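Local atomic coordinates of cytochrome c552 (Thermochromatium tepidum, PDB entry 5ZE8), a protein that carries five covalently bound heme c groups and probably transfers electrons at low potential in a thermophilic purple sulfur photosynthetic bacterium. Residues A[45-50]-A[203-208]; A[163-168]-A[194-199]; A[289-294]-A[298-303]; A[325-330]-A[388-393]. One frame throughout, in Å; residues are numbered along the deposited sequence.

In the fold
Contact 1 opens first, and both segments of contact 2 lie between its two halves along the chain; contacts 3 and 4 follow. Contacts 1 and 2 are neighbours, their centres about 16 Å apart, and share one heme c: contact 1 supplies both thioether links and one axial histidine, contact 2 the other. Contacts 3 and 4 lie beyond the chain's centre, about 59 to 66 Å away centre to centre. Their own centres are about 10 Å apart: contact 3 is the hairpin of the three-stranded sheet 285-294, 297-306, 383-391, and contact 4 packs its edge strand 383-391 on strand 320-328 of a second sheet. The chain thus joins a heme-binding part to a beta-rich part.

Contact 1: residues A[45-50]-A[203-208]; sequences CANCHE and DGKTIP. With HEC (heme c), chain B.
Asn-47 and Lys-205 come together at the exposed margin of the contact, and Ile-207 lies beneath them against the heme. The lysine chain runs roughly square to the asparagine. In Lys-205, CG sits opposite the backbone N (chi1 -166°) and the chain bends further out, bringing NZ near the end of the Asn-47 side chain. Both types suit such a margin, where their polar ends can also meet water. Asn-47 is one of the two variable residues of a Cys-X-X-Cys-His heme-binding motif. Cys-45 SG is bonded to heme CAB at 1.9 Å and Cys-48 SG to heme CAC at 1.9 Å. His-49 NE2 binds the heme iron at 2.1 Å, opposite His-195. Ile-207 is buried and wholly apolar, which suits a place beside the porphyrin rim. Its CG2 branch lies 3.9 Å from heme methyl CMC, while CG1 comes to 4.0 Å from CBC, next to the Cys-48 thioether. Strand 205-207 pairs antiparallel with strand 200-202, and backbone hydrogen bonds join Ile-207 to Val-200. Leu-202 touches both Asn-47 and Ile-207, and Leu-44 of helix 42-46 touches Ile-207, so this small hairpin lies against the helix that leads into the motif.

Contact 2: residues A[163-168]-A[194-199]; sequences IGFPRE and PHLGEP. With HEC (heme c), chain B; SO4 (sulfate ion), chain G.
Phe-165, His-195 and Leu-196 join two irregular loops, one just before helix 168-173 and the other leading to strand 200-202, in an apolar contact at the edge of a bis-histidine heme c site. His-195 is an axial ligand, its NE2 2.1 Å from the iron, and His-49 binds the opposite side. The ND1 of His-195 is hydrogen-bonded to Leu-210 O, which helps set the rotation of the imidazole, and Pro-194 CG lies over the centre of one ring face. Phe-165 meets this histidine rim to rim, with planes only 12° apart and centroids separated by 6.0 Å, neither ring covering the other; the closest atoms are Phe-165 CE2 and His-195 CB at 3.6 Å. With CG beside its backbone N (chi1 -63°), the phenyl ring also brings CZ to 3.6 Å from heme CAD, while Leu-196 CD2 packs on Phe-165 CB at 3.7 Å. A long, flat, apolar group is well suited to reach all three. An alanine here is likely to open a gap between the axial histidine, Leu-196 and the heme propionate arm, leaving Leu-196 freer to turn. The other branch of Leu-196, CD1, touches Arg-167, whose guanidinium has Phe-165 CD1 over one face, toward the rim, and a sulfate, probably from the crystallisation liquor, hydrogen-bonded at its edge. Gly-164, at a positive phi that favours glycine, probably helps the loop turn its amides to the heme. On the other propionate, O2A accepts a hydrogen bond from Ile-163 N at 2.8 Å. A second reaches O2A from Gly-164 N at 2.9 Å.

Contact 3: residues A[289-294]-A[298-303]; sequences LTTKAD and IAAQVW
Thr-290 and Gln-301 form an antiparallel hydrogen-bonded pair, joined twice through their backbones, in a beta hairpin of strands 285-294 and 297-306. Thr-290 N reaches Gln-301 O at 2.9 Å, and Gln-301 N returns to Thr-290 O at 2.8 Å, both nearly straight at 174°. The threonine side chain adds a relay above this pair. Its hydroxyl, placed between the backbone N and carbonyl carbon (chi1 58°), accepts from Trp-303 NE1 at 3.1 Å, lying in the indole plane, and donates to Gln-301 OE1 at 2.9 Å. One small group thus helps hold both the indole and the glutamine amide, which bends back over the strand at chi2. A valine in place of Thr-290 would keep the shape but would probably leave the indole N-H and the glutamine carbonyl without this mate. Lys-292 and Ala-299 form the next hydrogen-bonded pair; the small alanine leaves room for Asp-294 CB beside it. The opposite face, bearing Leu-289, Thr-291, Ile-298, Ala-300 and Val-302, is mainly apolar and packs partly on Leu-323 and Leu-325 of strand 320-328, as suits the buried Leu-289, Ile-298, Ala-300 and Val-302. Thr-291 lies alongside Ile-298, its CB 3.7 Å from CG2 of the isoleucine. At the far end, Leu-289 CD1 sits 4.0 Å from Val-302 CG2 and 4.2 Å from Ala-300 CB.

Contact 4: residues A[325-330]-A[388-393]; sequences LTAYDA and YEIPAK
Leu-325 and Ala-327 face Tyr-388 and Ile-390; the two strands, from different sheets, run in roughly the same direction with CA atoms 9.0 Å apart at Leu-325 and Tyr-388 and 7.7 Å apart at Ala-327 and Ile-390, a spacing set by side chains rather than by backbone pairing. The layers are thus stacked as in a beta sandwich, with alternate residues of each strand pointing into the interface. Leu-325 has the largest share of the contact. Its CG lies opposite the backbone N (chi1 -173°), and methyl CD2 comes obliquely to the tyrosine ring, 3.5 Å from Tyr-388 CD2 and 3.8 Å from Tyr-388 CG. The leucine and tyrosine pass one another pointing opposite ways, and the CD2 side of the ring meets the leucine. Farther along, where the backbones approach more closely, a small residue fits: Ala-327 CB meets Ile-390 CG2 at 3.9 Å. In Ile-390 this methyl branch is the one set opposite the backbone N, and the beta-branched side chain also suits an extended strand. Val-398 of strand 397-405 touches both Leu-325 and Ile-390, while Trp-336 and Ala-300 add to the surroundings of Ile-390. The tyrosine serves two environments, since its OH is hydrogen-bonded to Asp-347 OD2 while its ring stays with the leucine. Across these strands, then, cohesion is apolar and depends on complementary shape, and the one polar group of the touching side chains finds its partner beyond the interface.

Contact 1: residues A[45-50]-A[203-208]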
# COMPACT_ATOMS: atom_id res chain seq x y z
N CYS A 45 17.79 8.41 -14.86
CA CYS A 45 18.37 7.68 -13.76
C CYS A 45 18.72 6.28 -14.12
O CYS A 45 19.73 5.77 -13.68
CB CYS A 45 17.43 7.72 -12.54
SG CYS A 45 16.71 9.30 -12.09
N ALA A 46 17.92 5.63 -14.99
CA ALA A 46 18.08 4.27 -15.39
C ALA A 46 19.36 4.07 -16.14
O ALA A 46 19.84 2.96 -16.14
CB ALA A 46 16.96 3.84 -16.31
N ASN A 47 19.93 5.13 -16.67
CA ASN A 47 21.27 4.96 -17.30
C ASN A 47 22.32 4.39 -16.41
O ASN A 47 23.18 3.65 -16.90
CB ASN A 47 21.73 6.27 -17.85
CG ASN A 47 20.98 6.68 -19.09
OD1 ASN A 47 20.58 7.81 -19.21
ND2 ASN A 47 20.84 5.76 -20.04
N CYS A 48 22.31 4.72 -15.09
CA CYS A 48 23.27 4.27 -14.12
C CYS A 48 22.71 3.45 -12.94
O CYS A 48 23.47 3.02 -12.10
CB CYS A 48 24.01 5.48 -13.60
SG CYS A 48 24.75 6.46 -14.91
N HIS A 49 21.37 3.32 -12.82
CA HIS A 49 20.75 2.63 -11.68
C HIS A 49 19.71 1.67 -12.32
O HIS A 49 18.53 1.66 -11.95
CB HIS A 49 20.01 3.66 -10.79
CG HIS A 49 20.92 4.62 -10.13
ND1 HIS A 49 21.91 4.22 -9.26
CD2 HIS A 49 21.09 5.94 -10.31
CE1 HIS A 49 22.56 5.29 -8.84
NE2 HIS A 49 22.08 6.36 -9.46
N GLU A 50 20.12 0.87 -13.33
CA GLU A 50 19.20 0.01 -14.00
C GLU A 50 18.48 -1.01 -13.08
O GLU A 50 17.31 -1.28 -13.25
CB GLU A 50 19.94 -0.73 -15.17
CG GLU A 50 19.05 -1.63 -16.04
CD GLU A 50 18.85 -1.12 -17.45
OE1 GLU A 50 18.41 0.06 -17.62
OE2 GLU A 50 19.16 -1.94 -18.37
N ASP A 203 28.88 7.52 -22.14
CA ASP A 203 28.54 6.93 -23.49
C ASP A 203 28.34 8.02 -24.58
O ASP A 203 27.36 7.99 -25.39
CB ASP A 203 27.25 6.08 -23.36
CG ASP A 203 27.50 4.60 -23.00
OD1 ASP A 203 27.80 4.30 -21.81
OD2 ASP A 203 27.36 3.71 -23.91
N GLY A 204 29.19 9.04 -24.56
CA GLY A 204 29.04 10.18 -25.44
C GLY A 204 27.95 11.22 -25.18
O GLY A 204 27.83 12.19 -25.92
N LYS A 205 27.09 11.03 -24.17
CA LYS A 205 25.92 11.88 -23.94
C LYS A 205 26.22 12.70 -22.67
O LYS A 205 26.82 12.19 -21.73
CB LYS A 205 24.74 10.94 -23.71
CG LYS A 205 23.37 11.57 -23.77
CD LYS A 205 22.27 10.51 -23.91
CE LYS A 205 22.03 9.63 -22.67
NZ LYS A 205 20.76 9.94 -21.96
N THR A 206 25.90 13.99 -22.66
CA THR A 206 26.15 14.79 -21.47
C THR A 206 24.98 14.49 -20.51
O THR A 206 23.81 14.49 -20.92
CB THR A 206 26.35 16.31 -21.74
OG1 THR A 206 25.11 17.02 -21.71
CG2 THR A 206 27.01 16.52 -23.07
N ILE A 207 25.37 14.14 -19.28
CA ILE A 207 24.44 14.00 -18.13
C ILE A 207 24.53 15.30 -17.34
O ILE A 207 25.58 15.68 -16.89
CB ILE A 207 24.81 12.81 -17.23
CG1 ILE A 207 24.92 11.51 -18.06
CG2 ILE A 207 23.82 12.65 -16.04
CD1 ILE A 207 23.66 11.05 -18.79
N PRO A 208 23.38 15.97 -17.13
CA PRO A 208 23.53 17.21 -16.36
C PRO A 208 23.96 16.93 -14.89
O PRO A 208 23.78 15.78 -14.37
CB PRO A 208 22.14 17.76 -16.43
CG PRO A 208 21.23 16.56 -16.46
CD PRO A 208 21.99 15.59 -17.33
FE HEC B . 22.76 8.29 -9.07
CHA HEC B . 24.33 7.03 -6.29
CHB HEC B . 19.90 8.78 -7.27
CHC HEC B . 21.15 9.45 -11.87
CHD HEC B . 25.54 7.69 -10.97
NA HEC B . 22.23 8.04 -7.16
C1A HEC B . 23.05 7.52 -6.16
C2A HEC B . 22.35 7.49 -4.92
C3A HEC B . 21.08 7.96 -5.18
C4A HEC B . 21.00 8.33 -6.56
CMA HEC B . 19.94 8.16 -4.18
CAA HEC B . 22.87 6.93 -3.62
CBA HEC B . 23.91 7.79 -2.90
CGA HEC B . 24.05 7.13 -1.53
O1A HEC B . 24.77 6.14 -1.40
O2A HEC B . 23.57 7.64 -0.50
NB HEC B . 20.88 9.00 -9.48
C1B HEC B . 19.85 9.09 -8.58
C2B HEC B . 18.71 9.57 -9.25
C3B HEC B . 18.98 9.75 -10.57
C4B HEC B . 20.43 9.40 -10.66
CMB HEC B . 17.37 9.73 -8.48
CAB HEC B . 18.15 10.42 -11.62
CBB HEC B . 17.54 11.69 -11.32
NC HEC B . 23.28 8.54 -11.05
C1C HEC B . 22.44 9.05 -12.02
C2C HEC B . 23.10 8.96 -13.29
C3C HEC B . 24.35 8.40 -13.07
C4C HEC B . 24.47 8.18 -11.67
CMC HEC B . 22.39 9.27 -14.60
CAC HEC B . 25.45 8.05 -14.05
CBC HEC B . 25.76 8.88 -15.10
ND HEC B . 24.50 7.53 -8.70
C1D HEC B . 25.52 7.38 -9.62
C2D HEC B . 26.66 6.76 -8.99
C3D HEC B . 26.36 6.57 -7.70
C4D HEC B . 24.96 7.08 -7.53
CMD HEC B . 27.99 6.38 -9.65
CAD HEC B . 27.20 5.89 -6.65
CBD HEC B . 26.86 4.41 -6.51
CGD HEC B . 26.53 3.54 -7.69
O1D HEC B . 27.48 3.15 -8.44
O2D HEC B . 25.32 3.20 -7.87

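Contact 2: residues A[163-168]-A[194-199]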
# COMPACT_ATOMS: atom_id res chain seq x y z
N ILE A 163 23.38 8.29 2.26
CA ILE A 163 24.81 8.64 2.60
C ILE A 163 25.33 9.84 1.82
O ILE A 163 26.06 10.67 2.37
CB ILE A 163 25.73 7.51 2.27
CG1 ILE A 163 25.23 6.19 2.85
CG2 ILE A 163 27.20 7.81 2.73
CD1 ILE A 163 25.21 6.27 4.33
N GLY A 164 24.96 9.95 0.54
CA GLY A 164 25.51 10.95 -0.32
C GLY A 164 26.96 10.63 -0.60
O GLY A 164 27.41 9.47 -0.59
N PHE A 165 27.72 11.72 -0.81
CA PHE A 165 29.14 11.59 -1.12
C PHE A 165 29.95 12.55 -0.26
O PHE A 165 30.30 13.68 -0.70
CB PHE A 165 29.31 11.89 -2.60
CG PHE A 165 28.59 10.90 -3.46
CD1 PHE A 165 29.10 9.71 -3.66
CD2 PHE A 165 27.37 11.23 -4.05
CE1 PHE A 165 28.47 8.74 -4.37
CE2 PHE A 165 26.70 10.28 -4.75
CZ PHE A 165 27.22 9.01 -4.90
N PRO A 166 30.19 12.19 1.00
CA PRO A 166 30.89 13.04 1.93
C PRO A 166 32.36 12.95 1.58
O PRO A 166 33.10 12.11 2.10
CB PRO A 166 30.52 12.42 3.29
CG PRO A 166 30.35 10.91 2.93
CD PRO A 166 29.53 11.06 1.70
N ARG A 167 32.76 13.83 0.72
CA ARG A 167 34.10 13.78 0.20
C ARG A 167 34.86 15.06 0.46
O ARG A 167 35.84 15.31 -0.22
CB ARG A 167 34.05 13.39 -1.31
CG ARG A 167 33.61 11.93 -1.52
CD ARG A 167 33.71 11.40 -2.95
NE ARG A 167 33.17 10.05 -2.98
CZ ARG A 167 32.89 9.37 -4.09
NH1 ARG A 167 33.10 9.92 -5.27
NH2 ARG A 167 32.37 8.14 -3.99
N GLU A 168 34.38 15.88 1.41
CA GLU A 168 35.07 17.13 1.69
C GLU A 168 36.52 16.86 2.18
O GLU A 168 37.52 17.44 1.66
CB GLU A 168 34.27 17.97 2.68
CG GLU A 168 35.04 19.17 3.20
CD GLU A 168 34.83 20.42 2.41
OE1 GLU A 168 35.09 20.40 1.17
OE2 GLU A 168 34.43 21.41 3.06
N PRO A 194 27.34 11.99 -11.57
CA PRO A 194 26.84 13.31 -11.78
C PRO A 194 26.39 14.05 -10.49
O PRO A 194 25.88 15.14 -10.58
CB PRO A 194 25.59 13.03 -12.60
CG PRO A 194 25.05 11.73 -12.01
CD PRO A 194 26.27 10.94 -11.67
N HIS A 195 26.61 13.39 -9.35
CA HIS A 195 26.17 13.87 -8.05
C HIS A 195 27.30 14.59 -7.27
O HIS A 195 27.10 14.88 -6.08
CB HIS A 195 25.69 12.72 -7.21
CG HIS A 195 24.67 11.85 -7.87
ND1 HIS A 195 23.49 12.36 -8.34
CD2 HIS A 195 24.62 10.50 -8.05
CE1 HIS A 195 22.79 11.36 -8.86
NE2 HIS A 195 23.43 10.22 -8.66
N LEU A 196 28.38 15.02 -7.95
CA LEU A 196 29.58 15.61 -7.27
C LEU A 196 29.82 17.05 -7.64
O LEU A 196 30.98 17.56 -7.57
CB LEU A 196 30.82 14.83 -7.62
CG LEU A 196 30.79 13.35 -7.28
CD1 LEU A 196 32.05 12.59 -7.69
CD2 LEU A 196 30.49 13.20 -5.80
N GLY A 197 28.78 17.70 -8.10
CA GLY A 197 28.81 19.10 -8.40
C GLY A 197 29.00 19.50 -9.84
O GLY A 197 29.01 20.68 -10.10
N GLU A 198 29.11 18.56 -10.78
CA GLU A 198 29.20 18.92 -12.22
C GLU A 198 28.56 17.90 -13.16
O GLU A 198 28.38 16.75 -12.73
CB GLU A 198 30.65 19.11 -12.61
CG GLU A 198 31.57 17.94 -12.33
CD GLU A 198 33.02 18.41 -12.10
OE1 GLU A 198 33.74 17.76 -11.31
OE2 GLU A 198 33.45 19.42 -12.69
N PRO A 199 28.24 18.32 -14.41
CA PRO A 199 27.82 17.38 -15.45
C PRO A 199 28.91 16.39 -15.73
O PRO A 199 30.12 16.61 -15.38
CB PRO A 199 27.55 18.25 -16.68
CG PRO A 199 27.64 19.64 -16.22
CD PRO A 199 28.41 19.69 -14.96
FE HEC B . 22.76 8.29 -9.07
CHA HEC B . 24.33 7.03 -6.29
CHB HEC B . 19.90 8.78 -7.27
CHC HEC B . 21.15 9.45 -11.87
CHD HEC B . 25.54 7.69 -10.97
NA HEC B . 22.23 8.04 -7.16
C1A HEC B . 23.05 7.52 -6.16
C2A HEC B . 22.35 7.49 -4.92
C3A HEC B . 21.08 7.96 -5.18
C4A HEC B . 21.00 8.33 -6.56
CMA HEC B . 19.94 8.16 -4.18
CAA HEC B . 22.87 6.93 -3.62
CBA HEC B . 23.91 7.79 -2.90
CGA HEC B . 24.05 7.13 -1.53
O1A HEC B . 24.77 6.14 -1.40
O2A HEC B . 23.57 7.64 -0.50
NB HEC B . 20.88 9.00 -9.48
C1B HEC B . 19.85 9.09 -8.58
C2B HEC B . 18.71 9.57 -9.25
C3B HEC B . 18.98 9.75 -10.57
C4B HEC B . 20.43 9.40 -10.66
CMB HEC B . 17.37 9.73 -8.48
CAB HEC B . 18.15 10.42 -11.62
CBB HEC B . 17.54 11.69 -11.32
NC HEC B . 23.28 8.54 -11.05
C1C HEC B . 22.44 9.05 -12.02
C2C HEC B . 23.10 8.96 -13.29
C3C HEC B . 24.35 8.40 -13.07
C4C HEC B . 24.47 8.18 -11.67
CMC HEC B . 22.39 9.27 -14.60
CAC HEC B . 25.45 8.05 -14.05
CBC HEC B . 25.76 8.88 -15.10
ND HEC B . 24.50 7.53 -8.70
C1D HEC B . 25.52 7.38 -9.62
C2D HEC B . 26.66 6.76 -8.99
C3D HEC B . 26.36 6.57 -7.70
C4D HEC B . 24.96 7.08 -7.53
CMD HEC B . 27.99 6.38 -9.65
CAD HEC B . 27.20 5.89 -6.65
CBD HEC B . 26.86 4.41 -6.51
CGD HEC B . 26.53 3.54 -7.69
O1D HEC B . 27.48 3.15 -8.44
O2D HEC B . 25.32 3.20 -7.87
S SO4 G . 32.14 6.75 -7.13
O1 SO4 G . 33.52 6.74 -6.50
O2 SO4 G . 31.97 8.11 -7.72
O3 SO4 G . 31.91 5.67 -8.18
O4 SO4 G . 31.23 6.58 -5.96

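Contact 3: residues A[289-294]-A[298-303]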
# COMPACT_ATOMS: atom_id res chain seq x y z
N LEU A 289 -3.97 -24.63 10.91
CA LEU A 289 -5.23 -25.27 11.28
C LEU A 289 -4.87 -26.50 12.11
O LEU A 289 -3.98 -27.24 11.70
CB LEU A 289 -5.92 -25.77 10.04
CG LEU A 289 -7.09 -26.76 10.19
CD1 LEU A 289 -8.20 -26.00 10.90
CD2 LEU A 289 -7.54 -27.14 8.83
N THR A 290 -5.47 -26.57 13.28
CA THR A 290 -5.38 -27.72 14.21
C THR A 290 -6.75 -28.31 14.41
O THR A 290 -7.73 -27.61 14.36
CB THR A 290 -4.76 -27.37 15.60
OG1 THR A 290 -5.48 -26.33 16.33
CG2 THR A 290 -3.42 -27.03 15.40
N THR A 291 -6.84 -29.63 14.59
CA THR A 291 -8.16 -30.21 14.95
C THR A 291 -7.97 -31.17 16.10
O THR A 291 -6.90 -31.76 16.20
CB THR A 291 -8.85 -30.94 13.77
OG1 THR A 291 -8.13 -32.12 13.43
CG2 THR A 291 -8.90 -30.06 12.53
N LYS A 292 -8.97 -31.25 16.96
CA LYS A 292 -9.03 -32.26 18.04
C LYS A 292 -10.41 -32.90 17.92
O LYS A 292 -11.37 -32.26 17.49
CB LYS A 292 -8.91 -31.60 19.44
CG LYS A 292 -7.84 -30.52 19.63
CD LYS A 292 -6.84 -30.78 20.79
CE LYS A 292 -6.25 -29.50 21.43
NZ LYS A 292 -4.83 -29.52 21.99
N ALA A 293 -10.56 -34.16 18.34
CA ALA A 293 -11.93 -34.70 18.53
C ALA A 293 -12.66 -34.01 19.69
O ALA A 293 -12.06 -33.58 20.67
CB ALA A 293 -11.89 -36.20 18.73
N ASP A 294 -13.94 -33.84 19.52
CA ASP A 294 -14.79 -33.26 20.50
C ASP A 294 -16.17 -33.93 20.37
O ASP A 294 -17.11 -33.37 19.80
CB ASP A 294 -14.91 -31.73 20.35
CG ASP A 294 -15.89 -31.11 21.35
OD1 ASP A 294 -16.01 -31.65 22.48
OD2 ASP A 294 -16.56 -30.10 21.02
N ILE A 298 -15.75 -32.32 15.37
CA ILE A 298 -14.33 -32.06 15.23
C ILE A 298 -14.20 -30.58 15.67
O ILE A 298 -14.84 -29.72 15.13
CB ILE A 298 -13.85 -32.19 13.78
CG1 ILE A 298 -13.94 -33.65 13.31
CG2 ILE A 298 -12.47 -31.54 13.60
CD1 ILE A 298 -14.06 -33.71 11.81
N ALA A 299 -13.44 -30.31 16.72
CA ALA A 299 -13.07 -28.95 17.10
C ALA A 299 -11.87 -28.52 16.24
O ALA A 299 -10.77 -29.01 16.33
CB ALA A 299 -12.76 -28.88 18.57
N ALA A 300 -12.10 -27.51 15.40
CA ALA A 300 -11.10 -27.01 14.44
C ALA A 300 -10.68 -25.64 14.94
O ALA A 300 -11.49 -24.86 15.26
CB ALA A 300 -11.75 -26.92 13.03
N GLN A 301 -9.37 -25.42 15.06
CA GLN A 301 -8.83 -24.13 15.50
C GLN A 301 -8.02 -23.57 14.38
O GLN A 301 -7.10 -24.24 13.89
CB GLN A 301 -7.95 -24.32 16.72
CG GLN A 301 -8.71 -24.77 17.98
CD GLN A 301 -8.79 -26.27 18.10
OE1 GLN A 301 -7.78 -26.96 18.01
NE2 GLN A 301 -10.01 -26.80 18.32
N VAL A 302 -8.36 -22.34 13.96
CA VAL A 302 -7.66 -21.65 12.90
C VAL A 302 -6.86 -20.56 13.62
O VAL A 302 -7.40 -19.80 14.38
CB VAL A 302 -8.60 -21.08 11.82
CG1 VAL A 302 -7.81 -20.23 10.84
CG2 VAL A 302 -9.27 -22.19 11.08
N TRP A 303 -5.54 -20.58 13.45
CA TRP A 303 -4.64 -19.57 14.02
C TRP A 303 -4.06 -18.70 12.91
O TRP A 303 -3.51 -19.24 11.89
CB TRP A 303 -3.51 -20.27 14.79
CG TRP A 303 -4.02 -21.33 15.78
CD1 TRP A 303 -4.32 -22.66 15.51
CD2 TRP A 303 -4.30 -21.14 17.16
NE1 TRP A 303 -4.78 -23.30 16.65
CE2 TRP A 303 -4.77 -22.39 17.68
CE3 TRP A 303 -4.21 -20.04 18.03
CZ2 TRP A 303 -5.14 -22.55 19.02
CZ3 TRP A 303 -4.59 -20.21 19.37
CH2 TRP A 303 -5.04 -21.47 19.84

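Contact 4: residues A[325-330]-A[388-393]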
# COMPACT_ATOMS: atom_id res chain seq x y z
N LEU A 325 -13.34 -22.21 5.59
CA LEU A 325 -13.02 -23.44 6.26
C LEU A 325 -14.07 -24.46 5.84
O LEU A 325 -15.27 -24.24 5.98
CB LEU A 325 -13.00 -23.35 7.78
CG LEU A 325 -12.54 -24.51 8.66
CD1 LEU A 325 -11.05 -24.72 8.35
CD2 LEU A 325 -12.77 -24.21 10.14
N THR A 326 -13.58 -25.59 5.33
CA THR A 326 -14.49 -26.53 4.63
C THR A 326 -14.11 -27.94 5.07
O THR A 326 -12.97 -28.27 5.11
CB THR A 326 -14.41 -26.40 3.12
OG1 THR A 326 -14.57 -25.03 2.66
CG2 THR A 326 -15.48 -27.25 2.40
N ALA A 327 -15.12 -28.80 5.31
CA ALA A 327 -14.89 -30.20 5.65
C ALA A 327 -15.45 -31.05 4.53
O ALA A 327 -16.52 -30.76 3.97
CB ALA A 327 -15.55 -30.59 6.92
N TYR A 328 -14.67 -32.04 4.12
CA TYR A 328 -15.01 -32.87 2.93
C TYR A 328 -15.07 -34.37 3.34
O TYR A 328 -14.31 -34.77 4.23
CB TYR A 328 -13.93 -32.78 1.85
CG TYR A 328 -13.73 -31.37 1.33
CD1 TYR A 328 -12.83 -30.51 1.97
CD2 TYR A 328 -14.41 -30.90 0.21
CE1 TYR A 328 -12.65 -29.21 1.48
CE2 TYR A 328 -14.20 -29.62 -0.29
CZ TYR A 328 -13.32 -28.80 0.36
OH TYR A 328 -13.14 -27.53 -0.18
N ASP A 329 -15.93 -35.15 2.61
CA ASP A 329 -15.87 -36.55 2.70
C ASP A 329 -14.70 -37.08 1.86
O ASP A 329 -13.99 -36.35 1.11
CB ASP A 329 -17.25 -37.22 2.39
CG ASP A 329 -17.63 -37.24 0.94
OD1 ASP A 329 -16.79 -37.09 0.03
OD2 ASP A 329 -18.87 -37.48 0.71
N ALA A 330 -14.49 -38.43 1.91
CA ALA A 330 -13.38 -39.04 1.19
C ALA A 330 -13.54 -39.09 -0.32
O ALA A 330 -12.60 -39.52 -1.03
CB ALA A 330 -13.13 -40.45 1.78
N TYR A 388 -14.07 -23.53 15.51
CA TYR A 388 -15.26 -24.07 14.92
C TYR A 388 -15.59 -25.47 15.42
O TYR A 388 -14.69 -26.21 15.79
CB TYR A 388 -15.06 -24.09 13.42
CG TYR A 388 -15.04 -22.71 12.82
CD1 TYR A 388 -16.19 -22.08 12.40
CD2 TYR A 388 -13.83 -22.04 12.61
CE1 TYR A 388 -16.12 -20.81 11.75
CE2 TYR A 388 -13.78 -20.80 12.04
CZ TYR A 388 -14.91 -20.16 11.63
OH TYR A 388 -14.87 -18.86 11.06
N GLU A 389 -16.88 -25.80 15.42
CA GLU A 389 -17.35 -27.14 15.79
C GLU A 389 -18.02 -27.78 14.57
O GLU A 389 -19.06 -27.33 14.09
CB GLU A 389 -18.27 -27.03 16.97
CG GLU A 389 -17.59 -26.48 18.23
CD GLU A 389 -16.95 -27.52 19.13
OE1 GLU A 389 -16.72 -27.21 20.31
OE2 GLU A 389 -16.71 -28.68 18.70
N ILE A 390 -17.35 -28.75 14.03
CA ILE A 390 -17.73 -29.35 12.74
C ILE A 390 -18.35 -30.76 13.03
O ILE A 390 -17.69 -31.60 13.60
CB ILE A 390 -16.52 -29.55 11.77
CG1 ILE A 390 -15.85 -28.16 11.46
CG2 ILE A 390 -17.01 -30.16 10.46
CD1 ILE A 390 -14.61 -28.29 10.64
N PRO A 391 -19.56 -31.01 12.52
CA PRO A 391 -20.08 -32.39 12.67
C PRO A 391 -19.11 -33.40 12.05
O PRO A 391 -18.60 -33.21 10.90
CB PRO A 391 -21.43 -32.33 11.92
CG PRO A 391 -21.74 -30.87 11.79
CD PRO A 391 -20.48 -30.12 11.78
N ALA A 392 -18.77 -34.49 12.78
CA ALA A 392 -17.70 -35.36 12.37
C ALA A 392 -18.06 -36.42 11.34
O ALA A 392 -17.17 -36.88 10.66
CB ALA A 392 -17.01 -36.01 13.59
N LYS A 393 -19.36 -36.78 11.24
CA LYS A 393 -19.84 -37.81 10.32
C LYS A 393 -19.32 -37.69 8.90
O LYS A 393 -19.64 -36.72 8.18
CB LYS A 393 -21.40 -37.81 10.34
CG LYS A 393 -22.04 -38.56 9.17
CD LYS A 393 -23.49 -38.96 9.48
CE LYS A 393 -23.52 -40.41 9.95
NZ LYS A 393 -24.84 -40.83 10.51